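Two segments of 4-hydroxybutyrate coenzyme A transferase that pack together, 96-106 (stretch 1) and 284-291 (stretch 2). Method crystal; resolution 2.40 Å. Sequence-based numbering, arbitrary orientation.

Stretch 1, residues 96-106: FLSEVPKLFRS
Stretch 2 284-291: MDIEQVND

Two helical segments, 180 or more residues apart in sequence, pack through an apolar patch and a pair of salt bridges, burying 425 Å² in total. In stretch 1, Phe 96 has extended phi/psi (-61/143). Residues 97-99 are helical in phi/psi and lead into regular helix. Stretch 2 enters through Met 284, a selenomethionine, and Asp 285, both extended, and has a short helix at 286-289. Asn 290 then leaves helical phi/psi at -101/24. The nearest CA atoms are those of Ser 98 and Glu 287, 4.3 Å apart.

A small side chain suits this close approach. Ser 98 (chi1 p) lies with its CB 3.5 Å from Asn 290 O and 3.6 Å from Ile 286 O. Its OG is hydrogen-bonded elsewhere in the structure. Asn 290 (chi1 m) points its CB toward stretch 1, 3.8 Å from Ser 98 CB.

Ile 286 is the apolar centre. Its CB points toward stretch 1, with chi1 p and chi2 t. The extended chi2 carries CD1 to 3.2 Å from both Leu 97 O and Leu 97 CD2, a tight fit. Leu 97 is buried and sits between wells, at chi1 -130° and chi2 128°. Pro 101, with a C-gamma exo ring, offers CG at 3.7 Å from Ile 286 CG1. Its lack of a backbone N-H costs little here, near the start of the helix, while Pro 101 O still accepts from Arg 105 N at 2.9 Å.

Arg 105 lies one helical turn after Pro 101, and its CB also points toward stretch 2. Chi1 is m at -81°, chi2 is 148°, and chi3 is t. This largely extended chain brings NH1 to two acids. Arg 105 NH1 bonds to Asp 285 OD2 at 3.2 Å, nearly straight at 170°. Arg 105 NH1 also reaches Glu 287 OE2 at 2.7 Å, but the 129° angle makes that hydrogen bond weak. Both contacts are salt bridges, and both oxygens lie at the guanidinium edge, near its plane. NH2 is bonded elsewhere in the structure.

Glu 287 is nearly straight, with chi1 t, chi2 t and chi3 171°. Its length lets OE2 reach the arginine while passing 3.1 Å from Pro 101 CB. Asp 285 (chi1 t, chi2 17°) does two jobs. OD2 takes the arginine, and OD1 caps the helix by accepting from Glu 287 N at 3.0 Å and 177°. A short acid suits this N-cap position because its carboxylate can fold back to a free backbone N-H.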

# COMPACT_ATOMS: atom_id res chain seq x y z
N PHE A 96 0.06 7.61 -6.37
CA PHE A 96 -1.01 6.69 -6.77
C PHE A 96 -1.91 7.46 -7.72
O PHE A 96 -2.13 8.65 -7.54
CB PHE A 96 -1.84 6.21 -5.57
CG PHE A 96 -1.03 5.52 -4.53
CD1 PHE A 96 -0.28 4.40 -4.86
CD2 PHE A 96 -0.92 6.04 -3.25
CE1 PHE A 96 0.58 3.81 -3.93
CE2 PHE A 96 -0.06 5.46 -2.32
CZ PHE A 96 0.69 4.35 -2.66
N LEU A 97 -2.42 6.78 -8.73
CA LEU A 97 -3.28 7.43 -9.69
C LEU A 97 -4.50 8.02 -9.01
O LEU A 97 -4.88 9.14 -9.30
CB LEU A 97 -3.68 6.44 -10.78
CG LEU A 97 -3.43 7.07 -12.16
CD1 LEU A 97 -2.60 6.12 -13.00
CD2 LEU A 97 -4.74 7.42 -12.84
N SER A 98 -5.11 7.26 -8.10
CA SER A 98 -6.29 7.74 -7.39
C SER A 98 -6.00 8.96 -6.52
O SER A 98 -6.92 9.67 -6.12
CB SER A 98 -6.87 6.63 -6.52
OG SER A 98 -5.87 6.11 -5.66
N GLU A 99 -4.73 9.22 -6.23
CA GLU A 99 -4.36 10.36 -5.40
C GLU A 99 -4.18 11.64 -6.23
O GLU A 99 -4.13 12.73 -5.68
CB GLU A 99 -3.04 10.11 -4.65
CG GLU A 99 -3.01 8.92 -3.71
CD GLU A 99 -3.90 9.09 -2.49
OE1 GLU A 99 -3.80 10.13 -1.81
OE2 GLU A 99 -4.69 8.16 -2.20
N VAL A 100 -4.09 11.50 -7.55
CA VAL A 100 -3.88 12.67 -8.39
C VAL A 100 -5.03 13.67 -8.30
O VAL A 100 -4.80 14.86 -8.17
CB VAL A 100 -3.67 12.25 -9.84
CG1 VAL A 100 -3.33 13.47 -10.69
CG2 VAL A 100 -2.54 11.22 -9.91
N PRO A 101 -6.29 13.21 -8.36
CA PRO A 101 -7.44 14.12 -8.28
C PRO A 101 -7.42 14.91 -6.99
O PRO A 101 -7.77 16.10 -6.96
CB PRO A 101 -8.63 13.18 -8.34
CG PRO A 101 -8.14 12.08 -9.21
CD PRO A 101 -6.74 11.84 -8.64
N LYS A 102 -7.01 14.25 -5.91
CA LYS A 102 -6.94 14.89 -4.60
C LYS A 102 -5.85 15.96 -4.54
O LYS A 102 -6.03 17.00 -3.88
CB LYS A 102 -6.69 13.84 -3.51
CG LYS A 102 -6.35 14.44 -2.14
CD LYS A 102 -5.20 13.69 -1.44
CE LYS A 102 -4.67 14.48 -0.22
NZ LYS A 102 -3.63 13.78 0.62
N LEU A 103 -4.72 15.71 -5.20
CA LEU A 103 -3.61 16.66 -5.23
C LEU A 103 -4.08 17.95 -5.89
O LEU A 103 -3.66 19.05 -5.54
CB LEU A 103 -2.43 16.08 -6.03
CG LEU A 103 -1.08 16.79 -5.90
CD1 LEU A 103 -0.49 16.48 -4.54
CD2 LEU A 103 -0.13 16.31 -6.98
N PHE A 104 -4.96 17.80 -6.88
CA PHE A 104 -5.48 18.97 -7.57
C PHE A 104 -6.54 19.64 -6.73
O PHE A 104 -6.45 20.83 -6.44
CB PHE A 104 -6.07 18.60 -8.93
CG PHE A 104 -5.07 18.06 -9.91
CD1 PHE A 104 -3.71 18.33 -9.75
CD2 PHE A 104 -5.49 17.30 -10.99
CE1 PHE A 104 -2.77 17.84 -10.67
CE2 PHE A 104 -4.57 16.81 -11.92
CZ PHE A 104 -3.20 17.08 -11.75
N ARG A 105 -7.55 18.88 -6.33
CA ARG A 105 -8.65 19.43 -5.54
C ARG A 105 -8.23 20.06 -4.22
O ARG A 105 -8.76 21.10 -3.83
CB ARG A 105 -9.73 18.37 -5.32
CG ARG A 105 -10.65 18.23 -6.53
CD ARG A 105 -11.19 16.82 -6.72
NE ARG A 105 -12.04 16.77 -7.91
CZ ARG A 105 -12.46 15.66 -8.50
NH1 ARG A 105 -12.13 14.46 -8.03
NH2 ARG A 105 -13.23 15.76 -9.57
N SER A 106 -7.28 19.44 -3.53
CA SER A 106 -6.79 19.95 -2.24
C SER A 106 -6.01 21.23 -2.46
O SER A 106 -5.59 21.89 -1.50
CB SER A 106 -5.87 18.93 -1.58
OG SER A 106 -4.66 18.83 -2.31
N MSE A 284 -15.60 6.27 -15.23
CA MSE A 284 -15.64 6.92 -13.94
C MSE A 284 -14.30 7.54 -13.59
O MSE A 284 -13.27 7.13 -14.11
CB MSE A 284 -16.01 5.87 -12.91
CG MSE A 284 -16.40 6.37 -11.55
SE MSE A 284 -16.92 4.80 -10.57
CE MSE A 284 -18.73 4.69 -11.23
N ASP A 285 -14.35 8.52 -12.68
CA ASP A 285 -13.17 9.24 -12.19
C ASP A 285 -12.25 8.30 -11.42
O ASP A 285 -12.69 7.62 -10.50
CB ASP A 285 -13.64 10.39 -11.29
CG ASP A 285 -12.50 11.05 -10.51
OD1 ASP A 285 -11.32 10.86 -10.88
OD2 ASP A 285 -12.79 11.77 -9.54
N ILE A 286 -10.96 8.28 -11.78
CA ILE A 286 -10.00 7.41 -11.11
C ILE A 286 -10.01 7.52 -9.59
O ILE A 286 -9.64 6.57 -8.89
CB ILE A 286 -8.57 7.69 -11.56
CG1 ILE A 286 -8.31 9.19 -11.48
CG2 ILE A 286 -8.34 7.16 -12.95
CD1 ILE A 286 -6.89 9.56 -11.70
N GLU A 287 -10.42 8.66 -9.06
CA GLU A 287 -10.45 8.82 -7.61
C GLU A 287 -11.43 7.82 -7.01
O GLU A 287 -11.33 7.48 -5.83
CB GLU A 287 -10.86 10.23 -7.22
CG GLU A 287 -10.86 10.46 -5.72
CD GLU A 287 -11.03 11.93 -5.36
OE1 GLU A 287 -11.22 12.22 -4.16
OE2 GLU A 287 -10.96 12.78 -6.26
N GLN A 288 -12.37 7.34 -7.82
CA GLN A 288 -13.37 6.36 -7.40
C GLN A 288 -13.07 4.96 -7.92
O GLN A 288 -13.01 4.01 -7.14
CB GLN A 288 -14.77 6.77 -7.87
CG GLN A 288 -15.57 7.59 -6.90
CD GLN A 288 -14.91 8.91 -6.58
OE1 GLN A 288 -14.24 9.05 -5.55
NE2 GLN A 288 -15.09 9.89 -7.47
N VAL A 289 -12.90 4.83 -9.23
CA VAL A 289 -12.63 3.53 -9.83
C VAL A 289 -11.40 2.86 -9.23
O VAL A 289 -11.37 1.63 -9.09
CB VAL A 289 -12.45 3.62 -11.38
CG1 VAL A 289 -11.32 4.56 -11.72
CG2 VAL A 289 -12.15 2.24 -11.96
N ASN A 290 -10.39 3.66 -8.86
CA ASN A 290 -9.16 3.14 -8.26
C ASN A 290 -9.12 3.31 -6.75
O ASN A 290 -8.04 3.35 -6.14
CB ASN A 290 -7.94 3.81 -8.89
CG ASN A 290 -7.59 3.22 -10.23
OD1 ASN A 290 -8.45 3.05 -11.09
ND2 ASN A 290 -6.31 2.91 -10.42
N ASP A 291 -10.30 3.41 -6.14
CA ASP A 291 -10.42 3.55 -4.69
C ASP A 291 -10.65 2.16 -4.08
O ASP A 291 -11.70 1.55 -4.29
CB ASP A 291 -11.58 4.47 -4.34
CG ASP A 291 -11.55 4.92 -2.88
OD1 ASP A 291 -11.34 4.05 -2.02
OD2 ASP A 291 -11.73 6.13 -2.61